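Local atomic coordinates of AvrA (Salmonella typhimurium, PDB entry 6BE0), a protein that probably transfers acetyl groups from acetyl-CoA to serine and threonine residues of target proteins, and binds inositol hexakisphosphate and coenzyme A. Residues A[136-141]-A[169-173]; A[85-91]-A[111-117]; A[229-234]-A[245-249]; A[46-51]-A[292-297]. All blocks are in the same frame, centred on the assembly; numbering follows the deposited sequence.

Contact 1. Residues A[136-141]-A[169-173]; sequences KTSVIL and DCYFA
Build two extended strands, 136-141 and 170-173, running parallel 4.8 Å apart at 17°, with T137 level with C170, S138 with Y171, V139 with F172 and I140 with A173. D169 (phi/psi 47/48) precedes the second strand, and its O takes the first bond, from T137 N at 2.8 Å. Next come Y171 N to T137 O at 2.8 Å, V139 N to Y171 O at 2.9 Å, A173 N to V139 O at 3.0 Å and L141 N to A173 O at 2.9 Å.

On the face of T137, V139, C170 and F172, set chi1 m for T137 and t for the rest, F172 chi2 -98° and L141 t, p. T137 CG2 and V139 CG2 then lie 4.0 and 4.2 Å from C170 SG, V139 CG1 4.0 Å from F172 CD2, and F172 CE2 3.9 Å from L141 CB. The other face carries S138, I140 (m, t; CG1 4.5 Å from A173 CB), Y171 and A173. Y171 (m, chi2 90°) swings its ring so that CE1 meets K136 CD (K136 chi1 -31°, between wells) at 3.7 Å. S138, chi1 t, hydrogen-bonds through OG with H208 ND1 and N211 ND2 of helix 205-212. K136 NZ stays 4.4 Å from D169 OD1, beyond salt-bridge range. Strand 136-143, helix 151-164, which packs on C170 and F172, and strand 170-176 form a beta-alpha-beta unit ending the mixed sheet.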
loop_
_atom_site.group_PDB
_atom_site.type_symbol
_atom_site.label_atom_id
_atom_site.label_comp_id
_atom_site.label_asym_id
_atom_site.label_seq_id
_atom_site.Cartn_x
_atom_site.Cartn_y
_atom_site.Cartn_z
ATOM N N LYS A 136 15.564 3.538 -18.401
ATOM C CA LYS A 136 15.626 2.455 -17.429
ATOM C C LYS A 136 14.298 2.257 -16.696
ATOM O O LYS A 136 13.531 3.203 -16.510
ATOM C CB LYS A 136 16.757 2.735 -16.436
ATOM C CG LYS A 136 17.919 3.507 -17.066
ATOM C CD LYS A 136 19.251 3.243 -16.377
ATOM C CE LYS A 136 20.326 4.205 -16.863
ATOM N NZ LYS A 136 20.480 4.191 -18.347
ATOM N N THR A 137 14.039 1.017 -16.288
ATOM C CA THR A 137 12.782 0.642 -15.644
ATOM C C THR A 137 12.956 0.502 -14.134
ATOM O O THR A 137 13.842 -0.216 -13.666
ATOM C CB THR A 137 12.239 -0.684 -16.220
ATOM O OG1 THR A 137 11.935 -0.513 -17.610
ATOM C CG2 THR A 137 10.980 -1.140 -15.486
ATOM N N SER A 138 12.098 1.188 -13.381
ATOM C CA SER A 138 12.124 1.134 -11.922
ATOM C C SER A 138 10.908 0.390 -11.381
ATOM O O SER A 138 9.769 0.689 -11.740
ATOM C CB SER A 138 12.178 2.544 -11.331
ATOM O OG SER A 138 12.134 2.506 -9.915
ATOM N N VAL A 139 11.166 -0.580 -10.512
ATOM C CA VAL A 139 10.114 -1.365 -9.880
ATOM C C VAL A 139 10.333 -1.368 -8.375
ATOM O O VAL A 139 11.349 -1.867 -7.897
ATOM C CB VAL A 139 10.092 -2.815 -10.411
ATOM C CG1 VAL A 139 8.966 -3.613 -9.767
ATOM C CG2 VAL A 139 9.953 -2.821 -11.925
ATOM N N ILE A 140 9.384 -0.809 -7.631
ATOM C CA ILE A 140 9.500 -0.737 -6.178
ATOM C C ILE A 140 8.319 -1.411 -5.495
ATOM O O ILE A 140 7.171 -1.000 -5.663
ATOM C CB ILE A 140 9.609 0.719 -5.691
ATOM C CG1 ILE A 140 10.819 1.394 -6.346
ATOM C CG2 ILE A 140 9.733 0.762 -4.166
ATOM C CD1 ILE A 140 10.973 2.867 -6.018
ATOM N N LEU A 141 8.622 -2.446 -4.718
ATOM C CA LEU A 141 7.620 -3.171 -3.949
ATOM C C LEU A 141 7.493 -2.559 -2.561
ATOM O O LEU A 141 8.467 -2.504 -1.812
ATOM C CB LEU A 141 7.996 -4.653 -3.849
ATOM C CG LEU A 141 7.127 -5.545 -2.955
ATOM C CD1 LEU A 141 5.719 -5.676 -3.504
ATOM C CD2 LEU A 141 7.773 -6.913 -2.799
ATOM N N ASP A 169 18.009 -3.006 -18.384
ATOM C CA ASP A 169 18.071 -1.831 -17.521
ATOM C C ASP A 169 16.875 -1.744 -16.574
ATOM O O ASP A 169 16.243 -0.695 -16.447
ATOM C CB ASP A 169 18.163 -0.563 -18.373
ATOM C CG ASP A 169 19.429 -0.517 -19.208
ATOM O OD1 ASP A 169 20.507 -0.245 -18.638
ATOM O OD2 ASP A 169 19.348 -0.750 -20.433
ATOM N N CYS A 170 16.574 -2.862 -15.918
ATOM C CA CYS A 170 15.460 -2.949 -14.980
ATOM C C CYS A 170 15.986 -3.063 -13.553
ATOM O O CYS A 170 16.754 -3.974 -13.239
ATOM C CB CYS A 170 14.572 -4.148 -15.323
ATOM S SG CYS A 170 13.096 -4.310 -14.302
ATOM N N TYR A 171 15.568 -2.135 -12.695
ATOM C CA TYR A 171 16.065 -2.066 -11.324
ATOM C C TYR A 171 14.938 -2.255 -10.313
ATOM O O TYR A 171 13.885 -1.623 -10.417
ATOM C CB TYR A 171 16.770 -0.728 -11.091
ATOM C CG TYR A 171 17.926 -0.494 -12.035
ATOM C CD1 TYR A 171 17.732 0.136 -13.257
ATOM C CD2 TYR A 171 19.208 -0.911 -11.711
ATOM C CE1 TYR A 171 18.786 0.348 -14.125
ATOM C CE2 TYR A 171 20.267 -0.704 -12.574
ATOM C CZ TYR A 171 20.050 -0.074 -13.778
ATOM O OH TYR A 171 21.102 0.137 -14.643
ATOM N N PHE A 172 15.177 -3.127 -9.336
ATOM C CA PHE A 172 14.165 -3.489 -8.351
ATOM C C PHE A 172 14.587 -3.124 -6.930
ATOM O O PHE A 172 15.763 -3.208 -6.571
ATOM C CB PHE A 172 13.862 -4.986 -8.429
ATOM C CG PHE A 172 13.003 -5.490 -7.302
ATOM C CD1 PHE A 172 13.574 -6.107 -6.202
ATOM C CD2 PHE A 172 11.626 -5.339 -7.340
ATOM C CE1 PHE A 172 12.787 -6.569 -5.164
ATOM C CE2 PHE A 172 10.835 -5.798 -6.305
ATOM C CZ PHE A 172 11.417 -6.414 -5.215
ATOM N N ALA A 173 13.607 -2.722 -6.125
ATOM C CA ALA A 173 13.832 -2.410 -4.722
ATOM C C ALA A 173 12.586 -2.730 -3.908
ATOM O O ALA A 173 11.465 -2.587 -4.390
ATOM C CB ALA A 173 14.217 -0.949 -4.555
#

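Contact 2. Residues A[85-91]-A[111-117]; sequences ELNLKFV and SARFLVN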
loop_
_atom_site.group_PDB
_atom_site.type_symbol
_atom_site.label_atom_id
_atom_site.label_comp_id
_atom_site.label_asym_id
_atom_site.label_seq_id
_atom_site.Cartn_x
_atom_site.Cartn_y
_atom_site.Cartn_z
ATOM N N GLU A 85 -5.459 7.974 -14.747
ATOM C CA GLU A 85 -4.008 7.927 -14.935
ATOM C C GLU A 85 -3.334 6.954 -13.967
ATOM O O GLU A 85 -2.123 6.738 -14.034
ATOM C CB GLU A 85 -3.405 9.325 -14.767
ATOM C CG GLU A 85 -3.831 10.313 -15.847
ATOM C CD GLU A 85 -3.166 11.671 -15.698
ATOM O OE1 GLU A 85 -2.392 11.858 -14.734
ATOM O OE2 GLU A 85 -3.420 12.553 -16.547
ATOM N N LEU A 86 -4.127 6.367 -13.077
ATOM C CA LEU A 86 -3.613 5.477 -12.040
ATOM C C LEU A 86 -2.955 4.225 -12.618
ATOM O O LEU A 86 -1.881 3.823 -12.171
ATOM C CB LEU A 86 -4.746 5.077 -11.092
ATOM C CG LEU A 86 -4.421 4.051 -10.002
ATOM C CD1 LEU A 86 -3.435 4.617 -8.996
ATOM C CD2 LEU A 86 -5.699 3.594 -9.312
ATOM N N ASN A 87 -3.608 3.616 -13.604
ATOM C CA ASN A 87 -3.126 2.379 -14.215
ATOM C C ASN A 87 -2.853 1.292 -13.179
ATOM O O ASN A 87 -1.716 0.840 -13.023
ATOM C CB ASN A 87 -1.858 2.642 -15.032
ATOM C CG ASN A 87 -2.129 3.448 -16.287
ATOM O OD1 ASN A 87 -3.264 3.524 -16.759
ATOM N ND2 ASN A 87 -1.082 4.047 -16.840
ATOM N N LEU A 88 -3.901 0.877 -12.475
ATOM C CA LEU A 88 -3.774 -0.156 -11.456
ATOM C C LEU A 88 -4.198 -1.517 -11.994
ATOM O O LEU A 88 -5.233 -1.644 -12.649
ATOM C CB LEU A 88 -4.607 0.201 -10.223
ATOM C CG LEU A 88 -4.445 -0.725 -9.015
ATOM C CD1 LEU A 88 -2.991 -0.791 -8.560
ATOM C CD2 LEU A 88 -5.337 -0.261 -7.875
ATOM N N LYS A 89 -3.378 -2.526 -11.715
ATOM C CA LYS A 89 -3.673 -3.905 -12.083
ATOM C C LYS A 89 -3.639 -4.796 -10.848
ATOM O O LYS A 89 -2.771 -4.644 -9.989
ATOM C CB LYS A 89 -2.672 -4.417 -13.123
ATOM C CG LYS A 89 -2.893 -3.889 -14.531
ATOM C CD LYS A 89 -4.168 -4.453 -15.135
ATOM C CE LYS A 89 -4.269 -4.157 -16.620
ATOM N NZ LYS A 89 -5.563 -4.637 -17.177
ATOM N N PHE A 90 -4.591 -5.718 -10.761
ATOM C CA PHE A 90 -4.601 -6.707 -9.693
ATOM C C PHE A 90 -4.066 -8.031 -10.217
ATOM O O PHE A 90 -4.624 -8.610 -11.150
ATOM C CB PHE A 90 -6.012 -6.884 -9.128
ATOM C CG PHE A 90 -6.119 -7.965 -8.088
ATOM C CD1 PHE A 90 -5.274 -7.975 -6.991
ATOM C CD2 PHE A 90 -7.070 -8.963 -8.204
ATOM C CE1 PHE A 90 -5.372 -8.969 -6.033
ATOM C CE2 PHE A 90 -7.175 -9.956 -7.250
ATOM C CZ PHE A 90 -6.325 -9.959 -6.162
ATOM N N VAL A 91 -2.974 -8.491 -9.618
ATOM C CA VAL A 91 -2.350 -9.752 -10.000
ATOM C C VAL A 91 -2.361 -10.692 -8.801
ATOM O O VAL A 91 -2.290 -10.249 -7.655
ATOM C CB VAL A 91 -0.909 -9.545 -10.512
ATOM C CG1 VAL A 91 -0.924 -8.743 -11.806
ATOM C CG2 VAL A 91 -0.053 -8.853 -9.461
ATOM N N SER A 111 4.085 4.528 -16.428
ATOM C CA SER A 111 3.630 4.711 -15.060
ATOM C C SER A 111 2.469 3.768 -14.767
ATOM O O SER A 111 1.410 3.865 -15.390
ATOM C CB SER A 111 3.209 6.163 -14.827
ATOM O OG SER A 111 2.636 6.332 -13.543
ATOM N N ALA A 112 2.672 2.855 -13.824
ATOM C CA ALA A 112 1.644 1.884 -13.477
ATOM C C ALA A 112 1.838 1.350 -12.063
ATOM O O ALA A 112 2.917 1.478 -11.479
ATOM C CB ALA A 112 1.642 0.739 -14.478
ATOM N N ARG A 113 0.778 0.765 -11.514
ATOM C CA ARG A 113 0.824 0.166 -10.186
ATOM C C ARG A 113 0.210 -1.223 -10.204
ATOM O O ARG A 113 -0.616 -1.538 -11.060
ATOM C CB ARG A 113 0.099 1.041 -9.162
ATOM C CG ARG A 113 0.814 2.338 -8.847
ATOM C CD ARG A 113 0.407 3.442 -9.804
ATOM N NE ARG A 113 1.366 4.541 -9.808
ATOM C CZ ARG A 113 1.325 5.568 -10.651
ATOM N NH1 ARG A 113 0.368 5.644 -11.570
ATOM N NH2 ARG A 113 2.245 6.520 -10.577
ATOM N N PHE A 114 0.622 -2.048 -9.250
ATOM C CA PHE A 114 0.149 -3.422 -9.166
ATOM C C PHE A 114 -0.190 -3.803 -7.738
ATOM O O PHE A 114 0.643 -3.658 -6.850
ATOM C CB PHE A 114 1.207 -4.384 -9.703
ATOM C CG PHE A 114 1.623 -4.103 -11.117
ATOM C CD1 PHE A 114 2.694 -3.267 -11.385
ATOM C CD2 PHE A 114 0.949 -4.682 -12.179
ATOM C CE1 PHE A 114 3.081 -3.010 -12.686
ATOM C CE2 PHE A 114 1.331 -4.428 -13.482
ATOM C CZ PHE A 114 2.400 -3.591 -13.735
ATOM N N LEU A 115 -1.411 -4.283 -7.521
ATOM C CA LEU A 115 -1.739 -4.992 -6.292
ATOM C C LEU A 115 -1.453 -6.465 -6.522
ATOM O O LEU A 115 -2.074 -7.095 -7.380
ATOM C CB LEU A 115 -3.199 -4.789 -5.883
ATOM C CG LEU A 115 -3.643 -3.377 -5.502
ATOM C CD1 LEU A 115 -5.022 -3.438 -4.871
ATOM C CD2 LEU A 115 -2.654 -2.703 -4.564
ATOM N N VAL A 116 -0.509 -7.005 -5.760
ATOM C CA VAL A 116 -0.061 -8.378 -5.951
ATOM C C VAL A 116 -0.271 -9.215 -4.696
ATOM O O VAL A 116 0.189 -8.859 -3.613
ATOM C CB VAL A 116 1.432 -8.430 -6.365
ATOM C CG1 VAL A 116 2.304 -7.625 -5.400
ATOM C CG2 VAL A 116 1.916 -9.877 -6.478
ATOM N N ASN A 117 -0.982 -10.326 -4.854
ATOM C CA ASN A 117 -1.068 -11.330 -3.804
ATOM C C ASN A 117 0.162 -12.223 -3.869
ATOM O O ASN A 117 0.282 -13.066 -4.757
ATOM C CB ASN A 117 -2.340 -12.166 -3.935
ATOM C CG ASN A 117 -2.512 -13.143 -2.786
ATOM O OD1 ASN A 117 -1.794 -13.078 -1.787
ATOM N ND2 ASN A 117 -3.471 -14.051 -2.918
#
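L88 is a bump on one face of this strand pair: its CD1 drops into the hollow between R113 and L115, 3.6 Å from R113 CB and 4.1 Å from L115 CG. F90 fits beyond it, with CD1 4.0 Å from L115 CB. On the reverse face V91 CG2 presses on V116 CB at 3.5 Å, while K89 CB lies 3.8 Å from F114 CD2 before the lysine tail leads away. The strands are parallel, 4.6 Å apart at 23°, and belong to a beta-alpha-beta unit: helix 94-106 connects them and packs on V91 and F114, whereas helix 65-82 meets F90 and L115 from the other side. Main-chain bonds continue from R113 N to N87 O (2.9 Å) through to N117 N with V91 O (3.1 Å). Where strand 88-91 has not yet begun, side chains fill in: N87 ND2 reaches S111 O at 2.9 Å, and R113 folds back over L86, NH1 bonding L86 O at 3.0 Å while its NE pairs with D129.

Contact 3. Residues A[229-234]-A[245-249]; sequences DRYLPV and RLNEY
Y249 lays its ring alongside D229, CD1 3.7 Å from D229 OD1 and CE1 3.6 Å from D229 O, and runs on until its hydroxyl meets the backbone at L232. Beside it R245 and D229 make a bidentate salt bridge, and together the two side chains tie helix 243-252 to the preceding loop in this YopJ-family fold, next to the coenzyme A pocket. In the loop, D229 to Y231 have helical phi/psi without the regular helix bonds; L232 (-91/149) and P233 (-79/171) then stretch out, and V234 returns to helical angles (-65/-34). Residues 245-249 are helical, so R245 and Y249 stand about one turn apart and can both reach the loop. The nearest CA atoms are those of D229 and Y249, at 5.7 Å.

Give R245 chi1 t, chi2 p, chi3 t and chi4 87°, and D229 chi1 m with chi2 -17°. The guanidinium then meets the carboxylate edge-on: NH2 to OD1 at 2.8 Å, nearly straight, and NH1 to OD2 at 3.0 Å, more bent. D229 OD1 is shared with the hydroxyl of Y237, whose ring stacks on Y249, and R245 NH2 also bonds L177 O; R245 touches R181, which binds coenzyme A. Y249 takes chi1 t and chi2 73°. Its OH donates to L232 O at 2.9 Å, and V234 CG2 rests 4.0 Å from Y249 CE2.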
loop_
_atom_site.group_PDB
_atom_site.type_symbol
_atom_site.label_atom_id
_atom_site.label_comp_id
_atom_site.label_asym_id
_atom_site.label_seq_id
_atom_site.Cartn_x
_atom_site.Cartn_y
_atom_site.Cartn_z
ATOM N N ASP A 229 11.273 6.902 5.337
ATOM C CA ASP A 229 10.658 8.125 5.846
ATOM C C ASP A 229 11.291 9.374 5.235
ATOM O O ASP A 229 10.649 10.420 5.144
ATOM C CB ASP A 229 10.764 8.185 7.374
ATOM C CG ASP A 229 9.912 7.131 8.064
ATOM O OD1 ASP A 229 9.006 6.568 7.415
ATOM O OD2 ASP A 229 10.144 6.870 9.264
ATOM N N ARG A 230 12.547 9.261 4.816
ATOM C CA ARG A 230 13.258 10.389 4.222
ATOM C C ARG A 230 12.860 10.600 2.763
ATOM O O ARG A 230 13.094 11.670 2.200
ATOM C CB ARG A 230 14.769 10.175 4.317
ATOM C CG ARG A 230 15.274 9.906 5.723
ATOM C CD ARG A 230 16.760 9.595 5.721
ATOM N NE ARG A 230 17.202 9.043 6.999
ATOM C CZ ARG A 230 18.405 8.518 7.215
ATOM N NH1 ARG A 230 19.301 8.467 6.235
ATOM N NH2 ARG A 230 18.711 8.038 8.414
ATOM N N TYR A 231 12.256 9.579 2.160
ATOM C CA TYR A 231 11.879 9.623 0.750
ATOM C C TYR A 231 10.403 9.954 0.547
ATOM O O TYR A 231 10.053 10.754 -0.323
ATOM C CB TYR A 231 12.182 8.282 0.073
ATOM C CG TYR A 231 13.629 8.083 -0.322
ATOM C CD1 TYR A 231 14.134 8.646 -1.487
ATOM C CD2 TYR A 231 14.484 7.319 0.459
ATOM C CE1 TYR A 231 15.453 8.461 -1.856
ATOM C CE2 TYR A 231 15.805 7.129 0.098
ATOM C CZ TYR A 231 16.284 7.702 -1.060
ATOM O OH TYR A 231 17.598 7.512 -1.424
ATOM N N LEU A 232 9.543 9.337 1.352
ATOM C CA LEU A 232 8.110 9.324 1.074
ATOM C C LEU A 232 7.357 10.493 1.711
ATOM O O LEU A 232 7.738 10.976 2.778
ATOM C CB LEU A 232 7.512 7.999 1.546
ATOM C CG LEU A 232 8.185 6.763 0.943
ATOM C CD1 LEU A 232 7.609 5.482 1.531
ATOM C CD2 LEU A 232 8.053 6.759 -0.576
ATOM N N PRO A 233 6.277 10.949 1.050
ATOM C CA PRO A 233 5.496 12.100 1.514
ATOM C C PRO A 233 4.531 11.751 2.644
ATOM O O PRO A 233 4.343 10.577 2.958
ATOM C CB PRO A 233 4.738 12.525 0.258
ATOM C CG PRO A 233 4.521 11.255 -0.478
ATOM C CD PRO A 233 5.741 10.408 -0.214
ATOM N N VAL A 234 3.921 12.776 3.233
ATOM C CA VAL A 234 3.087 12.619 4.422
ATOM C C VAL A 234 1.838 11.782 4.155
ATOM O O VAL A 234 1.386 11.037 5.023
ATOM C CB VAL A 234 2.653 13.997 4.975
ATOM C CG1 VAL A 234 1.858 13.840 6.267
ATOM C CG2 VAL A 234 3.869 14.886 5.206
ATOM N N ARG A 245 5.218 5.324 15.792
ATOM C CA ARG A 245 5.638 5.241 14.397
ATOM C C ARG A 245 5.499 6.589 13.696
ATOM O O ARG A 245 6.332 6.957 12.867
ATOM C CB ARG A 245 4.822 4.178 13.659
ATOM C CG ARG A 245 5.198 3.985 12.197
ATOM C CD ARG A 245 6.617 3.465 12.019
ATOM N NE ARG A 245 7.010 3.458 10.611
ATOM C CZ ARG A 245 7.541 4.496 9.970
ATOM N NH1 ARG A 245 7.759 5.641 10.605
ATOM N NH2 ARG A 245 7.860 4.390 8.689
ATOM N N LEU A 246 4.438 7.319 14.028
ATOM C CA LEU A 246 4.234 8.652 13.478
ATOM C C LEU A 246 5.279 9.622 14.018
ATOM O O LEU A 246 5.767 10.484 13.288
ATOM C CB LEU A 246 2.828 9.164 13.799
ATOM C CG LEU A 246 1.669 8.578 12.989
ATOM C CD1 LEU A 246 0.346 9.120 13.507
ATOM C CD2 LEU A 246 1.816 8.881 11.506
ATOM N N ASN A 247 5.617 9.481 15.297
ATOM C CA ASN A 247 6.648 10.316 15.907
ATOM C C ASN A 247 7.996 10.114 15.228
ATOM O O ASN A 247 8.820 11.023 15.181
ATOM C CB ASN A 247 6.782 10.018 17.401
ATOM C CG ASN A 247 5.520 10.328 18.179
ATOM O OD1 ASN A 247 4.648 11.059 17.708
ATOM N ND2 ASN A 247 5.419 9.777 19.382
ATOM N N GLU A 248 8.219 8.913 14.708
ATOM C CA GLU A 248 9.463 8.606 14.016
ATOM C C GLU A 248 9.492 9.252 12.637
ATOM O O GLU A 248 10.554 9.626 12.141
ATOM C CB GLU A 248 9.649 7.093 13.897
ATOM C CG GLU A 248 9.903 6.401 15.228
ATOM C CD GLU A 248 9.817 4.890 15.129
ATOM O OE1 GLU A 248 9.802 4.366 13.992
ATOM O OE2 GLU A 248 9.762 4.230 16.190
ATOM N N TYR A 249 8.322 9.388 12.021
ATOM C CA TYR A 249 8.234 9.988 10.697
ATOM C C TYR A 249 8.418 11.503 10.753
ATOM O O TYR A 249 9.132 12.076 9.930
ATOM C CB TYR A 249 6.896 9.657 10.033
ATOM C CG TYR A 249 6.733 10.326 8.685
ATOM C CD1 TYR A 249 7.447 9.883 7.580
ATOM C CD2 TYR A 249 5.878 11.407 8.521
ATOM C CE1 TYR A 249 7.311 10.493 6.352
ATOM C CE2 TYR A 249 5.736 12.023 7.294
ATOM C CZ TYR A 249 6.454 11.561 6.212
ATOM O OH TYR A 249 6.315 12.171 4.988
#

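Contact 4. Residues A[46-51]-A[292-297]; sequences IVERLE and RIAEYK
Two helical segments, 46-51 and 292-297, pack antiparallel, axes 10.0 Å apart and crossing at -164°, with the CA atoms of V47 and I293 nearest at 6.2 Å. They join helix 40-55 to helix 287-300.

Apolar contacts dominate. V47 (chi1 t) sets CG2 3.8 Å from Y296 CB and CG1 4.2 Å from I293 CG2. L50 (m, t) puts CD1 3.6 Å from Y296 CD2 and CB 3.8 Å from I293 CG1. Y296 (m, chi2 13°) turns its ring edge to I46 CG2, 3.9 Å from CE2, and to V47 CG2.

Aliphatic parts of polar residues add R292 CD 3.7 Å from L50 CD1, E51 CG 3.6 Å from I293 CD1 and K297 CE 3.7 Å from V47 CG1. The R292 guanidinium pairs with E185 and D68; Y296 OH also bonds D68.

One salt bridge crosses: K297 (chi2 to chi4 t) extends NZ to E51 OE2 at 3.0 Å. The seam is thus mainly hydrophobic, its charged pair at the partly exposed edge.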
loop_
_atom_site.group_PDB
_atom_site.type_symbol
_atom_site.label_atom_id
_atom_site.label_comp_id
_atom_site.label_asym_id
_atom_site.label_seq_id
_atom_site.Cartn_x
_atom_site.Cartn_y
_atom_site.Cartn_z
ATOM N N ILE A 46 -22.431 -7.186 4.518
ATOM C CA ILE A 46 -21.038 -7.174 4.957
ATOM C C ILE A 46 -20.673 -5.837 5.599
ATOM O O ILE A 46 -20.070 -5.802 6.672
ATOM C CB ILE A 46 -20.079 -7.469 3.776
ATOM C CG1 ILE A 46 -20.161 -8.948 3.396
ATOM C CG2 ILE A 46 -18.632 -7.109 4.129
ATOM C CD1 ILE A 46 -19.500 -9.289 2.076
ATOM N N VAL A 47 -21.040 -4.741 4.940
ATOM C CA VAL A 47 -20.728 -3.405 5.441
ATOM C C VAL A 47 -21.253 -3.216 6.862
ATOM O O VAL A 47 -20.566 -2.651 7.714
ATOM C CB VAL A 47 -21.319 -2.306 4.525
ATOM C CG1 VAL A 47 -21.230 -0.926 5.185
ATOM C CG2 VAL A 47 -20.605 -2.293 3.184
ATOM N N GLU A 48 -22.467 -3.693 7.115
ATOM C CA GLU A 48 -23.072 -3.560 8.435
ATOM C C GLU A 48 -22.273 -4.339 9.474
ATOM O O GLU A 48 -22.075 -3.865 10.594
ATOM C CB GLU A 48 -24.526 -4.038 8.415
ATOM C CG GLU A 48 -25.295 -3.753 9.706
ATOM C CD GLU A 48 -25.000 -4.749 10.818
ATOM O OE1 GLU A 48 -24.761 -5.938 10.516
ATOM O OE2 GLU A 48 -25.009 -4.339 11.998
ATOM N N ARG A 49 -21.813 -5.531 9.106
ATOM C CA ARG A 49 -21.016 -6.349 10.016
ATOM C C ARG A 49 -19.706 -5.652 10.366
ATOM O O ARG A 49 -19.271 -5.687 11.515
ATOM C CB ARG A 49 -20.731 -7.726 9.409
ATOM C CG ARG A 49 -21.959 -8.615 9.278
ATOM C CD ARG A 49 -21.587 -10.082 9.085
ATOM N NE ARG A 49 -20.710 -10.293 7.934
ATOM C CZ ARG A 49 -19.380 -10.345 7.989
ATOM N NH1 ARG A 49 -18.740 -10.202 9.144
ATOM N NH2 ARG A 49 -18.683 -10.543 6.878
ATOM N N LEU A 50 -19.084 -5.018 9.376
ATOM C CA LEU A 50 -17.822 -4.312 9.591
ATOM C C LEU A 50 -17.983 -3.196 10.616
ATOM O O LEU A 50 -17.155 -3.040 11.512
ATOM C CB LEU A 50 -17.294 -3.729 8.279
ATOM C CG LEU A 50 -16.911 -4.717 7.175
ATOM C CD1 LEU A 50 -16.401 -3.965 5.957
ATOM C CD2 LEU A 50 -15.870 -5.708 7.664
ATOM N N GLU A 51 -19.050 -2.420 10.474
ATOM C CA GLU A 51 -19.317 -1.316 11.386
ATOM C C GLU A 51 -19.665 -1.839 12.774
ATOM O O GLU A 51 -19.209 -1.302 13.782
ATOM C CB GLU A 51 -20.448 -0.443 10.842
ATOM C CG GLU A 51 -20.080 0.297 9.566
ATOM C CD GLU A 51 -21.259 1.009 8.941
ATOM O OE1 GLU A 51 -22.338 0.391 8.836
ATOM O OE2 GLU A 51 -21.107 2.188 8.559
ATOM N N ARG A 292 -11.776 0.524 4.755
ATOM C CA ARG A 292 -12.408 -0.624 4.112
ATOM C C ARG A 292 -13.897 -0.358 3.927
ATOM O O ARG A 292 -14.463 -0.639 2.869
ATOM C CB ARG A 292 -12.205 -1.902 4.934
ATOM C CG ARG A 292 -12.955 -3.108 4.373
ATOM C CD ARG A 292 -12.765 -4.364 5.209
ATOM N NE ARG A 292 -11.389 -4.858 5.172
ATOM C CZ ARG A 292 -10.503 -4.728 6.157
ATOM N NH1 ARG A 292 -10.821 -4.116 7.293
ATOM N NH2 ARG A 292 -9.282 -5.220 6.006
ATOM N N ILE A 293 -14.522 0.183 4.968
ATOM C CA ILE A 293 -15.950 0.474 4.944
ATOM C C ILE A 293 -16.269 1.526 3.884
ATOM O O ILE A 293 -17.242 1.396 3.143
ATOM C CB ILE A 293 -16.443 0.951 6.328
ATOM C CG1 ILE A 293 -16.259 -0.171 7.357
ATOM C CG2 ILE A 293 -17.909 1.382 6.264
ATOM C CD1 ILE A 293 -16.539 0.240 8.785
ATOM N N ALA A 294 -15.444 2.564 3.819
ATOM C CA ALA A 294 -15.609 3.606 2.812
ATOM C C ALA A 294 -15.510 3.011 1.414
ATOM O O ALA A 294 -16.351 3.271 0.552
ATOM C CB ALA A 294 -14.565 4.695 2.997
ATOM N N GLU A 295 -14.473 2.207 1.205
ATOM C CA GLU A 295 -14.229 1.565 -0.079
ATOM C C GLU A 295 -15.401 0.683 -0.505
ATOM O O GLU A 295 -15.823 0.717 -1.661
ATOM C CB GLU A 295 -12.944 0.740 -0.010
ATOM C CG GLU A 295 -11.670 1.575 0.002
ATOM C CD GLU A 295 -11.249 2.030 -1.385
ATOM O OE1 GLU A 295 -12.091 2.014 -2.308
ATOM O OE2 GLU A 295 -10.068 2.398 -1.554
ATOM N N TYR A 296 -15.927 -0.101 0.431
ATOM C CA TYR A 296 -17.062 -0.974 0.145
ATOM C C TYR A 296 -18.316 -0.164 -0.174
ATOM O O TYR A 296 -19.037 -0.469 -1.125
ATOM C CB TYR A 296 -17.347 -1.909 1.323
ATOM C CG TYR A 296 -16.342 -3.028 1.520
ATOM C CD1 TYR A 296 -15.116 -3.025 0.866
ATOM C CD2 TYR A 296 -16.630 -4.096 2.358
ATOM C CE1 TYR A 296 -14.206 -4.050 1.049
ATOM C CE2 TYR A 296 -15.727 -5.124 2.546
ATOM C CZ TYR A 296 -14.518 -5.097 1.890
ATOM O OH TYR A 296 -13.623 -6.123 2.081
ATOM N N LYS A 297 -18.576 0.862 0.630
ATOM C CA LYS A 297 -19.767 1.686 0.456
ATOM C C LYS A 297 -19.778 2.373 -0.906
ATOM O O LYS A 297 -20.839 2.588 -1.490
ATOM C CB LYS A 297 -19.865 2.735 1.565
ATOM C CG LYS A 297 -20.396 2.201 2.888
ATOM C CD LYS A 297 -20.576 3.323 3.898
ATOM C CE LYS A 297 -21.155 2.819 5.208
ATOM N NZ LYS A 297 -21.379 3.933 6.169
#

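In the fold
Contacts 1 and 2 belong to the same mixed sheet, their centres about 15 Å apart, and each pairs one of its outermost strands, 170-176 or 88-91, with a parallel neighbour. Main-chain hydrogen bonds do most of the work in both, but contact 2 is the more buried and adds side-chain bonds to backbone oxygens. Contacts 3 and 4 depend on side chains instead: a salt bridge and a tyrosine hydroxyl join loop to helix in partly buried contact 3, near coenzyme A, whereas buried contact 4 is mostly hydrophobic helix packing. Contact 4 closes a chain loop enclosing the other three, and its centre lies about 35 Å from that of contact 1, across the molecule's middle.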